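PUA domain-containing protein (Aeropyrum pernix, PDB 2CX0) probably binds RNA through its PUA domain and may act in translation initiation, though its precise role is not established. Local coordinates at residues V88-A102 with E120-H134. Sequence-based numbering, arbitrary orientation.
With SO4 (sulfate ion), chain B.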
# COMPACT_ATOMS: atom_id res chain seq x y z
N VAL A 88 1.86 6.47 8.28
CA VAL A 88 2.87 6.19 7.27
C VAL A 88 4.27 6.26 7.81
O VAL A 88 5.26 6.02 7.08
CB VAL A 88 2.77 7.20 6.10
CG1 VAL A 88 1.46 6.93 5.36
CG2 VAL A 88 2.81 8.68 6.65
N ASP A 89 4.37 6.62 9.09
CA ASP A 89 5.71 6.78 9.65
C ASP A 89 6.51 5.47 9.74
O ASP A 89 7.72 5.51 9.81
CB ASP A 89 5.64 7.48 11.03
CG ASP A 89 7.01 7.94 11.49
OD1 ASP A 89 7.53 8.88 10.87
OD2 ASP A 89 7.57 7.32 12.45
N TRP A 90 5.84 4.34 9.70
CA TRP A 90 6.51 3.05 9.73
C TRP A 90 7.12 2.63 8.36
O TRP A 90 7.87 1.65 8.27
CB TRP A 90 5.53 1.99 10.22
CG TRP A 90 4.36 1.76 9.32
CD1 TRP A 90 3.25 2.57 9.16
CD2 TRP A 90 4.18 0.66 8.42
NE1 TRP A 90 2.40 2.03 8.22
CE2 TRP A 90 2.94 0.86 7.75
CE3 TRP A 90 4.94 -0.48 8.11
CZ2 TRP A 90 2.44 -0.06 6.79
CZ3 TRP A 90 4.45 -1.39 7.15
CH2 TRP A 90 3.21 -1.17 6.50
N LEU A 91 6.79 3.37 7.30
CA LEU A 91 7.36 3.10 5.97
C LEU A 91 8.74 3.72 5.90
O LEU A 91 9.01 4.69 6.62
CB LEU A 91 6.51 3.75 4.87
CG LEU A 91 5.04 3.28 4.90
CD1 LEU A 91 4.27 4.15 3.80
CD2 LEU A 91 4.88 1.79 4.64
N LYS A 92 9.61 3.19 5.05
CA LYS A 92 10.97 3.78 4.92
C LYS A 92 10.87 5.21 4.34
O LYS A 92 11.69 6.09 4.63
CB LYS A 92 11.78 2.91 4.00
CG LYS A 92 12.18 1.61 4.70
CD LYS A 92 13.19 0.86 3.86
CE LYS A 92 13.63 -0.44 4.54
NZ LYS A 92 14.78 -0.28 5.47
N GLY A 93 9.87 5.44 3.50
CA GLY A 93 9.72 6.78 2.97
C GLY A 93 8.37 7.07 2.34
O GLY A 93 7.56 6.16 2.11
N VAL A 94 8.11 8.34 2.11
CA VAL A 94 6.90 8.71 1.42
C VAL A 94 7.32 9.84 0.46
O VAL A 94 8.33 10.53 0.71
CB VAL A 94 5.78 9.22 2.35
CG1 VAL A 94 5.24 8.08 3.26
CG2 VAL A 94 6.25 10.40 3.06
N VAL A 95 6.52 10.02 -0.61
CA VAL A 95 6.78 11.03 -1.63
C VAL A 95 5.53 11.85 -1.68
O VAL A 95 4.42 11.29 -1.78
CB VAL A 95 7.03 10.35 -3.01
CG1 VAL A 95 7.17 11.40 -4.10
CG2 VAL A 95 8.32 9.47 -2.93
N LEU A 96 5.68 13.17 -1.59
CA LEU A 96 4.55 14.07 -1.62
C LEU A 96 4.37 14.50 -3.05
O LEU A 96 5.37 14.72 -3.76
CB LEU A 96 4.83 15.27 -0.73
CG LEU A 96 5.24 14.90 0.70
CD1 LEU A 96 5.52 16.18 1.51
CD2 LEU A 96 4.13 14.06 1.34
N VAL A 97 3.12 14.62 -3.47
CA VAL A 97 2.82 14.93 -4.89
C VAL A 97 1.83 16.08 -5.01
O VAL A 97 1.05 16.37 -4.09
CB VAL A 97 2.25 13.68 -5.65
CG1 VAL A 97 3.13 12.45 -5.40
CG2 VAL A 97 0.72 13.34 -5.17
N ASP A 98 1.86 16.73 -6.19
CA ASP A 98 0.97 17.82 -6.47
C ASP A 98 -0.46 17.33 -6.77
O ASP A 98 -0.69 16.13 -6.88
CB ASP A 98 1.53 18.76 -7.57
CG ASP A 98 1.73 18.10 -8.93
OD1 ASP A 98 1.04 17.15 -9.29
OD2 ASP A 98 2.58 18.60 -9.69
N LYS A 99 -1.41 18.25 -6.88
CA LYS A 99 -2.79 17.86 -7.10
C LYS A 99 -3.01 17.07 -8.39
O LYS A 99 -3.68 16.07 -8.40
CB LYS A 99 -3.74 19.10 -7.11
CG LYS A 99 -5.19 18.73 -7.40
CD LYS A 99 -6.08 20.01 -7.49
CE LYS A 99 -6.42 20.56 -6.11
NZ LYS A 99 -7.43 21.68 -6.24
N GLY A 100 -2.44 17.53 -9.51
CA GLY A 100 -2.61 16.78 -10.76
C GLY A 100 -2.06 15.34 -10.64
O GLY A 100 -2.64 14.39 -11.20
N ALA A 101 -0.95 15.18 -9.92
CA ALA A 101 -0.38 13.85 -9.75
C ALA A 101 -1.23 13.00 -8.82
O ALA A 101 -1.38 11.80 -9.09
CB ALA A 101 1.09 13.92 -9.23
N ALA A 102 -1.79 13.59 -7.77
CA ALA A 102 -2.64 12.84 -6.82
C ALA A 102 -3.84 12.32 -7.63
O ALA A 102 -4.24 11.19 -7.51
CB ALA A 102 -3.16 13.75 -5.67
N GLU A 120 10.17 12.35 1.97
CA GLU A 120 10.38 12.19 3.39
C GLU A 120 10.94 10.82 3.64
O GLU A 120 10.58 9.82 2.96
CB GLU A 120 9.05 12.30 4.18
CG GLU A 120 8.51 13.71 4.28
CD GLU A 120 7.09 13.80 4.83
OE1 GLU A 120 6.56 12.81 5.39
OE2 GLU A 120 6.50 14.89 4.71
N GLY A 121 11.79 10.75 4.67
CA GLY A 121 12.36 9.44 4.98
C GLY A 121 13.63 9.20 4.19
O GLY A 121 14.16 10.12 3.55
N SER A 122 14.10 7.95 4.20
CA SER A 122 15.33 7.56 3.52
C SER A 122 15.06 6.20 2.87
O SER A 122 14.61 5.27 3.55
CB SER A 122 16.44 7.46 4.56
OG SER A 122 17.65 7.10 3.94
N PHE A 123 15.30 6.06 1.57
CA PHE A 123 15.02 4.79 0.93
C PHE A 123 15.86 4.65 -0.32
O PHE A 123 16.41 5.66 -0.84
CB PHE A 123 13.52 4.66 0.58
CG PHE A 123 12.97 5.80 -0.21
CD1 PHE A 123 13.08 5.84 -1.61
CD2 PHE A 123 12.29 6.84 0.44
CE1 PHE A 123 12.52 6.93 -2.33
CE2 PHE A 123 11.75 7.90 -0.25
CZ PHE A 123 11.86 7.95 -1.65
N THR A 124 15.96 3.42 -0.80
CA THR A 124 16.71 3.21 -2.02
C THR A 124 15.78 2.63 -3.08
O THR A 124 14.67 2.20 -2.77
CB THR A 124 17.91 2.23 -1.76
OG1 THR A 124 17.40 1.00 -1.27
CG2 THR A 124 18.84 2.79 -0.71
N ARG A 125 16.26 2.63 -4.34
CA ARG A 125 15.50 2.06 -5.43
C ARG A 125 15.03 0.67 -4.98
O ARG A 125 15.83 -0.09 -4.39
CB ARG A 125 16.41 1.94 -6.68
CG ARG A 125 15.90 1.04 -7.79
CD ARG A 125 16.67 1.28 -9.08
NE ARG A 125 17.37 2.55 -9.02
CZ ARG A 125 17.54 3.39 -10.04
NH1 ARG A 125 17.04 3.10 -11.24
NH2 ARG A 125 18.22 4.51 -9.84
N GLY A 126 13.77 0.32 -5.24
CA GLY A 126 13.29 -1.01 -4.87
C GLY A 126 12.53 -1.06 -3.55
O GLY A 126 11.80 -2.05 -3.28
N ASP A 127 12.68 -0.02 -2.72
CA ASP A 127 11.99 0.04 -1.43
C ASP A 127 10.53 0.36 -1.62
O ASP A 127 10.17 1.02 -2.64
CB ASP A 127 12.56 1.13 -0.54
CG ASP A 127 13.79 0.65 0.27
OD1 ASP A 127 13.88 -0.58 0.47
OD2 ASP A 127 14.60 1.49 0.70
N VAL A 128 9.72 -0.08 -0.65
CA VAL A 128 8.30 0.20 -0.64
C VAL A 128 8.08 1.62 -0.10
O VAL A 128 8.58 1.96 0.98
CB VAL A 128 7.54 -0.77 0.29
CG1 VAL A 128 6.04 -0.44 0.26
CG2 VAL A 128 7.84 -2.23 -0.13
N VAL A 129 7.34 2.43 -0.85
CA VAL A 129 7.02 3.78 -0.39
C VAL A 129 5.57 4.09 -0.71
O VAL A 129 4.93 3.37 -1.51
CB VAL A 129 7.90 4.85 -1.06
CG1 VAL A 129 9.39 4.58 -0.75
CG2 VAL A 129 7.62 4.89 -2.67
N ALA A 130 5.04 5.15 -0.09
CA ALA A 130 3.67 5.58 -0.37
C ALA A 130 3.71 6.97 -0.96
O ALA A 130 4.59 7.76 -0.57
CB ALA A 130 2.80 5.64 0.94
N ALA A 131 2.79 7.27 -1.88
CA ALA A 131 2.69 8.60 -2.45
C ALA A 131 1.48 9.29 -1.80
O ALA A 131 0.38 8.75 -1.82
CB ALA A 131 2.48 8.55 -3.96
N LEU A 132 1.69 10.52 -1.30
CA LEU A 132 0.61 11.24 -0.61
C LEU A 132 0.37 12.60 -1.26
O LEU A 132 1.32 13.34 -1.63
CB LEU A 132 1.00 11.57 0.85
CG LEU A 132 0.79 10.50 1.93
CD1 LEU A 132 1.45 9.14 1.49
CD2 LEU A 132 1.51 11.03 3.24
N TYR A 133 -0.89 12.97 -1.37
CA TYR A 133 -1.22 14.32 -1.91
C TYR A 133 -0.66 15.27 -0.84
O TYR A 133 -1.03 15.14 0.35
CB TYR A 133 -2.74 14.46 -2.00
CG TYR A 133 -3.19 15.85 -2.39
CD1 TYR A 133 -2.39 16.67 -3.21
CD2 TYR A 133 -4.43 16.35 -1.98
CE1 TYR A 133 -2.85 17.98 -3.62
CE2 TYR A 133 -4.89 17.62 -2.37
CZ TYR A 133 -4.11 18.42 -3.18
OH TYR A 133 -4.61 19.65 -3.54
N HIS A 134 0.21 16.20 -1.22
CA HIS A 134 0.86 17.08 -0.24
C HIS A 134 -0.05 17.93 0.65
O HIS A 134 0.19 18.03 1.84
CB HIS A 134 1.87 18.00 -0.92
CG HIS A 134 1.25 19.22 -1.54
ND1 HIS A 134 1.14 20.41 -0.85
CD2 HIS A 134 0.65 19.41 -2.73
CE1 HIS A 134 0.48 21.28 -1.60
NE2 HIS A 134 0.18 20.70 -2.75
S SO4 B . -0.82 21.94 -6.87
O1 SO4 B . -0.38 21.76 -8.26
O2 SO4 B . -2.12 22.64 -6.90
O3 SO4 B . -0.93 20.70 -6.07
O4 SO4 B . 0.13 22.83 -6.22
O HOH W 1 8.95 1.07 3.45
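Val95 exchanges backbone bonds with Ala130 and Leu132, its N giving to Ala130 O at 3.0 Å. Its O in turn receives Leu132 N at 2.9 Å. The two bonds illustrate how a mixed sheet of the PUA fold is built: strand 93-97 lies between two neighbours, parallel to 128-133, with short-segment axes at 28°, and antiparallel to the outermost strand 116-121, where Val94 and Glu120 form a hydrogen-bonded pair. At Gly93 the ring of Phe123 lies almost on the backbone, CD2 at 3.6 Å from Gly93 CA, a place where a side chain would collide. Val129 CG1 sits over the centre of one face of that ring, and Val95 CG2 approaches Phe123 CZ, the two side chains crossing at about a right angle. Leu91 CD1, Val94 CG1 and Leu132 CD1 belong to another apolar group, in which Leu91 CD1 presses on Ala130 CB at 3.5 Å. Glu120, whose OE1 is salt-bridged to Arg137, rests its extended chain on Val94 CG2.

At the end of strand 128-133, Tyr133 packs against the first turn of helix 99-107: with CG anti to the backbone N (chi1 173°), the ring runs alongside Lys99 in the same direction, putting OH 3.3 Å from Lys99 CE, while Ala102 CB packs on Tyr133 CB. A serine here would probably leave Ala102 and the aliphatic chain of Lys99 without their packing partner and open a gap beside the first turn. Asp98 N-caps this helix, its OD1 accepting from Ala101 N. A sulfate, probably from the crystallisation liquor, lies at the same helix start, near the edges of the Tyr133 and His134 rings, and its O3 takes a hydrogen bond from Lys99 N at 2.6 Å.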